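Local coordinates for formate-dependent phosphoribosylglycinamide formyltransferase (Mycobacterium tuberculosis H37Rv, PDB 6KHR), which is an enzyme of the ATP-grasp superfamily whose N-terminal part is built around a five-stranded parallel beta sheet, at residues R27-L32 with F92-T97; L32-P37 with A54-V59. One frame throughout, in Å; residues are numbered along the deposited sequence.

Contact 1. Residues R27-L32 with F92-T97; sequences RRVMLL and FLVTVT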
loop_
_atom_site.group_PDB
_atom_site.type_symbol
_atom_site.label_atom_id
_atom_site.label_comp_id
_atom_site.label_asym_id
_atom_site.label_seq_id
_atom_site.Cartn_x
_atom_site.Cartn_y
_atom_site.Cartn_z
ATOM N N ARG A 27 -6.686 -4.885 20.228
ATOM C CA ARG A 27 -6.123 -3.576 19.869
ATOM C C ARG A 27 -7.049 -2.830 18.907
ATOM O O ARG A 27 -7.254 -3.262 17.770
ATOM C CB ARG A 27 -4.732 -3.722 19.251
ATOM C CG ARG A 27 -3.830 -4.734 19.962
ATOM C CD ARG A 27 -2.348 -4.474 19.708
ATOM N NE ARG A 27 -1.899 -3.259 20.382
ATOM C CZ ARG A 27 -0.661 -2.769 20.310
ATOM N NH1 ARG A 27 0.263 -3.381 19.586
ATOM N NH2 ARG A 27 -0.344 -1.656 20.963
ATOM N N ARG A 28 -7.610 -1.713 19.368
ATOM C CA ARG A 28 -8.670 -1.005 18.658
ATOM C C ARG A 28 -8.265 0.448 18.459
ATOM O O ARG A 28 -7.999 1.166 19.431
ATOM C CB ARG A 28 -9.995 -1.106 19.412
ATOM C CG ARG A 28 -10.992 -2.109 18.811
ATOM C CD ARG A 28 -12.019 -2.601 19.832
ATOM N NE ARG A 28 -12.336 -1.560 20.803
ATOM C CZ ARG A 28 -13.341 -0.700 20.675
ATOM N NH1 ARG A 28 -14.144 -0.765 19.620
ATOM N NH2 ARG A 28 -13.542 0.225 21.605
ATOM N N VAL A 29 -8.193 0.864 17.201
ATOM C CA VAL A 29 -7.820 2.218 16.817
ATOM C C VAL A 29 -9.073 2.888 16.288
ATOM O O VAL A 29 -9.880 2.254 15.606
ATOM C CB VAL A 29 -6.699 2.220 15.752
ATOM C CG1 VAL A 29 -6.205 3.636 15.476
ATOM C CG2 VAL A 29 -5.544 1.326 16.172
ATOM N N MET A 30 -9.249 4.158 16.613
ATOM C CA MET A 30 -10.396 4.917 16.146
ATOM C C MET A 30 -9.886 6.072 15.302
ATOM O O MET A 30 -9.009 6.820 15.733
ATOM C CB MET A 30 -11.249 5.417 17.319
ATOM C CG MET A 30 -12.524 6.103 16.895
ATOM S SD MET A 30 -13.496 6.759 18.266
ATOM C CE MET A 30 -14.142 5.257 18.988
ATOM N N LEU A 31 -10.432 6.209 14.104
ATOM C CA LEU A 31 -9.998 7.215 13.143
ATOM C C LEU A 31 -11.049 8.315 13.057
ATOM O O LEU A 31 -12.163 8.087 12.579
ATOM C CB LEU A 31 -9.770 6.585 11.773
ATOM C CG LEU A 31 -8.655 5.558 11.616
ATOM C CD1 LEU A 31 -8.652 5.087 10.191
ATOM C CD2 LEU A 31 -7.321 6.163 11.957
ATOM N N LEU A 32 -10.690 9.512 13.508
ATOM C CA LEU A 32 -11.540 10.684 13.326
ATOM C C LEU A 32 -11.300 11.228 11.919
ATOM O O LEU A 32 -10.238 11.798 11.622
ATOM C CB LEU A 32 -11.248 11.728 14.401
ATOM C CG LEU A 32 -11.981 11.638 15.751
ATOM C CD1 LEU A 32 -12.503 10.241 16.062
ATOM C CD2 LEU A 32 -11.101 12.141 16.890
ATOM N N PHE A 92 -6.601 3.492 20.909
ATOM C CA PHE A 92 -5.947 4.646 20.304
ATOM C C PHE A 92 -6.967 5.539 19.620
ATOM O O PHE A 92 -7.898 5.049 18.976
ATOM C CB PHE A 92 -4.905 4.231 19.283
ATOM C CG PHE A 92 -3.836 3.373 19.847
ATOM C CD1 PHE A 92 -2.747 3.940 20.479
ATOM C CD2 PHE A 92 -3.931 1.994 19.773
ATOM C CE1 PHE A 92 -1.760 3.145 21.006
ATOM C CE2 PHE A 92 -2.951 1.200 20.307
ATOM C CZ PHE A 92 -1.863 1.774 20.919
ATOM N N LEU A 93 -6.762 6.852 19.743
ATOM C CA LEU A 93 -7.621 7.861 19.131
ATOM C C LEU A 93 -6.797 8.698 18.155
ATOM O O LEU A 93 -5.984 9.533 18.580
ATOM C CB LEU A 93 -8.268 8.727 20.205
ATOM C CG LEU A 93 -9.272 9.779 19.749
ATOM C CD1 LEU A 93 -10.334 9.157 18.855
ATOM C CD2 LEU A 93 -9.913 10.458 20.969
ATOM N N VAL A 94 -7.025 8.493 16.855
ATOM C CA VAL A 94 -6.262 9.132 15.779
ATOM C C VAL A 94 -7.124 10.170 15.064
ATOM O O VAL A 94 -8.192 9.847 14.526
ATOM C CB VAL A 94 -5.735 8.101 14.767
ATOM C CG1 VAL A 94 -4.631 8.712 13.947
ATOM C CG2 VAL A 94 -5.232 6.887 15.470
ATOM N N THR A 95 -6.623 11.397 15.005
ATOM C CA THR A 95 -7.319 12.523 14.404
ATOM C C THR A 95 -6.769 12.705 12.998
ATOM O O THR A 95 -5.638 13.163 12.820
ATOM C CB THR A 95 -7.120 13.790 15.237
ATOM O OG1 THR A 95 -7.113 13.462 16.634
ATOM C CG2 THR A 95 -8.233 14.775 14.970
ATOM N N VAL A 96 -7.578 12.362 12.016
ATOM C CA VAL A 96 -7.079 12.409 10.626
ATOM C C VAL A 96 -7.741 13.567 9.900
ATOM O O VAL A 96 -7.424 13.760 8.766
ATOM C CB VAL A 96 -7.332 11.072 9.920
ATOM C CG1 VAL A 96 -6.356 10.873 8.791
ATOM C CG2 VAL A 96 -7.224 9.913 10.879
ATOM N N THR A 97 -8.632 14.312 10.537
ATOM C CA THR A 97 -9.230 15.456 9.809
ATOM C C THR A 97 -9.019 16.740 10.600
ATOM O O THR A 97 -8.508 16.662 11.707
ATOM C CB THR A 97 -10.719 15.263 9.540
ATOM O OG1 THR A 97 -11.128 16.422 8.827
ATOM C CG2 THR A 97 -11.547 15.218 10.795
#
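V29, L31, F92 and V94 pack on one face of two neighbouring parallel strands, 28-32 and 92-95, while M30, L32, L93 and T95 line the other face. The two are adjacent in a five-stranded parallel sheet of order 69-72, 51-56, 28-32, 92-95, 117-118, as in Rossmann-like folds. Their axes approach to 4.8 Å, and alternating backbone hydrogen bonds join them: F92 N to R28 O, M30 N to F92 O, V94 N to M30 O, L32 N to V94 O and, just past the second strand, V96 N to L32 O (2.7 Å). Packing between the strands is dense. On the first face, V29 CG1 meets V94 CG2, V29 CG2 meets F92 CD2, and L31 CD2 touches both V94 CB (3.8 Å) and V96 CG2 (3.9 Å). On the reverse face, L93 holds CG anti to its backbone N (chi1 -176°), which brings CD1 against both L32 methyls, CD1 and CD2, at 3.7 Å each; M30 runs alongside L93, its SD 4.0 Å from L93 CD1. The solvent side is the start of 27-32, where the exposed R27 side chain meets F92 alone: NH2 lies at the ring edge, in plane and 3.8 Å from CZ, with guanidinium and ring 55° apart. R27 also packs on A368 of the second subunit. Helix 325-334 packs on V29, F92 and V94, and helix 36-47 on V29 and L31.

Contact 2. Residues L32-P37 with A54-V59; sequences LGSAEP and AVDGYV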
loop_
_atom_site.group_PDB
_atom_site.type_symbol
_atom_site.label_atom_id
_atom_site.label_comp_id
_atom_site.label_asym_id
_atom_site.label_seq_id
_atom_site.Cartn_x
_atom_site.Cartn_y
_atom_site.Cartn_z
ATOM N N LEU A 32 -10.690 9.512 13.508
ATOM C CA LEU A 32 -11.540 10.684 13.326
ATOM C C LEU A 32 -11.300 11.228 11.919
ATOM O O LEU A 32 -10.238 11.798 11.622
ATOM C CB LEU A 32 -11.248 11.728 14.401
ATOM C CG LEU A 32 -11.981 11.638 15.751
ATOM C CD1 LEU A 32 -12.503 10.241 16.062
ATOM C CD2 LEU A 32 -11.101 12.141 16.890
ATOM N N GLY A 33 -12.273 11.027 11.046
ATOM C CA GLY A 33 -12.131 11.339 9.637
ATOM C C GLY A 33 -12.108 10.047 8.842
ATOM O O GLY A 33 -11.504 9.048 9.257
ATOM N N SER A 34 -12.803 10.065 7.719
ATOM C CA SER A 34 -12.894 8.848 6.893
ATOM C C SER A 34 -12.754 9.214 5.433
ATOM O O SER A 34 -13.431 8.632 4.630
ATOM C CB SER A 34 -14.165 8.146 7.114
ATOM O OG SER A 34 -14.206 7.649 8.417
ATOM N N ALA A 35 -11.791 10.058 5.116
ATOM C CA ALA A 35 -11.565 10.444 3.715
ATOM C C ALA A 35 -10.611 9.469 3.028
ATOM O O ALA A 35 -10.359 8.406 3.526
ATOM C CB ALA A 35 -11.066 11.853 3.644
ATOM N N GLU A 36 -10.033 9.885 1.922
ATOM C CA GLU A 36 -9.227 8.930 1.143
ATOM C C GLU A 36 -8.051 8.361 1.909
ATOM O O GLU A 36 -7.984 7.152 1.967
ATOM C CB GLU A 36 -8.988 9.355 -0.291
ATOM C CG GLU A 36 -10.181 9.018 -1.151
ATOM C CD GLU A 36 -11.207 10.129 -1.246
ATOM O OE1 GLU A 36 -10.962 11.191 -0.675
ATOM O OE2 GLU A 36 -12.239 9.922 -1.893
ATOM N N PRO A 37 -6.958 9.100 2.605
ATOM C CA PRO A 37 -5.789 8.627 3.359
ATOM C C PRO A 37 -6.185 7.889 4.618
ATOM O O PRO A 37 -5.447 7.008 5.083
ATOM C CB PRO A 37 -5.014 9.917 3.671
ATOM C CG PRO A 37 -5.518 10.925 2.724
ATOM C CD PRO A 37 -6.965 10.572 2.502
ATOM N N ALA A 54 -13.976 3.606 11.963
ATOM C CA ALA A 54 -13.934 4.808 11.141
ATOM C C ALA A 54 -15.119 5.705 11.485
ATOM O O ALA A 54 -16.279 5.289 11.374
ATOM C CB ALA A 54 -13.920 4.469 9.650
ATOM N N VAL A 55 -14.818 6.928 11.906
ATOM C CA VAL A 55 -15.813 7.909 12.316
ATOM C C VAL A 55 -15.812 9.037 11.301
ATOM O O VAL A 55 -14.746 9.480 10.860
ATOM C CB VAL A 55 -15.522 8.451 13.731
ATOM C CG1 VAL A 55 -16.580 9.442 14.131
ATOM C CG2 VAL A 55 -15.432 7.312 14.741
ATOM N N ASP A 56 -17.004 9.499 10.926
ATOM C CA ASP A 56 -17.123 10.696 10.102
ATOM C C ASP A 56 -18.527 11.265 10.260
ATOM O O ASP A 56 -19.364 10.712 10.979
ATOM C CB ASP A 56 -16.789 10.406 8.637
ATOM C CG ASP A 56 -16.265 11.636 7.913
ATOM O OD1 ASP A 56 -16.755 12.750 8.225
ATOM O OD2 ASP A 56 -15.359 11.496 7.059
ATOM N N GLY A 57 -18.771 12.391 9.583
ATOM C CA GLY A 57 -20.053 13.075 9.629
ATOM C C GLY A 57 -21.169 12.471 8.795
ATOM O O GLY A 57 -22.304 12.384 9.269
ATOM N N TYR A 58 -20.870 12.046 7.563
ATOM C CA TYR A 58 -21.845 11.553 6.591
ATOM C C TYR A 58 -21.766 10.032 6.471
ATOM O O TYR A 58 -20.934 9.370 7.096
ATOM C CB TYR A 58 -21.632 12.217 5.227
ATOM C CG TYR A 58 -20.272 11.967 4.614
ATOM C CD1 TYR A 58 -19.129 12.572 5.134
ATOM C CD2 TYR A 58 -20.126 11.139 3.503
ATOM C CE1 TYR A 58 -17.881 12.353 4.572
ATOM C CE2 TYR A 58 -18.871 10.915 2.933
ATOM C CZ TYR A 58 -17.759 11.522 3.471
ATOM O OH TYR A 58 -16.521 11.311 2.919
ATOM N N VAL A 59 -22.630 9.478 5.622
ATOM C CA VAL A 59 -22.921 8.045 5.653
ATOM C C VAL A 59 -21.953 7.234 4.799
ATOM O O VAL A 59 -21.533 6.143 5.198
ATOM C CB VAL A 59 -24.378 7.811 5.216
ATOM C CG1 VAL A 59 -24.738 6.349 5.368
ATOM C CG2 VAL A 59 -25.309 8.697 6.018
#
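G33 and S34 reach across to V55 and D56 where the loop from strand 28-32 into helix 36-47 meets the end of strand 51-56, in a beta-alpha-beta unit as found in Rossmann-like folds. L32 and V55 still face each other in parallel register, with L32 CD1 resting 4.2 Å from V55 CB; beyond them the chain of 32-37 leaves the sheet. V55 O accepts the hydrogen bond of G33 N (2.9 Å), the donor tilted 25° from the carbonyl plane, and may also receive a weak one from S34 OG (3.1 Å), whose proton has another acceptor within reach. G33 has a positive phi of 111°, a conformation in which a beta carbon would press on the carbonyl O of L32, and its own carbonyl O accepts a hydrogen bond from S38 OG in the following helix. The next amide, S34 N, donates a hydrogen bond to D56 OD2 (3.0 Å), reaching it from above the carboxylate plane rather than within it. The other oxygen, OD1, is turned back toward the amide of G57, though that bond is modelled so short that its length is doubtful. Helix 62-66 adds H64, which touches S34, A54 and D56. S34 has OG anti to its carbonyl carbon and beside its backbone N (chi1 -66°), which sets the hydroxyl 3.4 Å from A54 CB.

Contacts 1 and 2 meet at L32, which ends strand 28-32 and begins the turn into helix 36-47; their centres are about 11 Å apart. Strand 28-32 is the central strand of the five, flanked by 92-95 (contact 1) and 51-56 (contact 2), and along the chain contact 2 is nested within the loop that contact 1 closes. Direct links tie the two: L31 O lies 3.0 Å from V55 N, a probable hydrogen bond, M30 CG packs 3.8 Å from V55 CG2, and T97 CG2 sits 4.1 Å from G33 CA. The last joins the loops after strands 28-32 and 92-95 at the C-terminal ends of the strands.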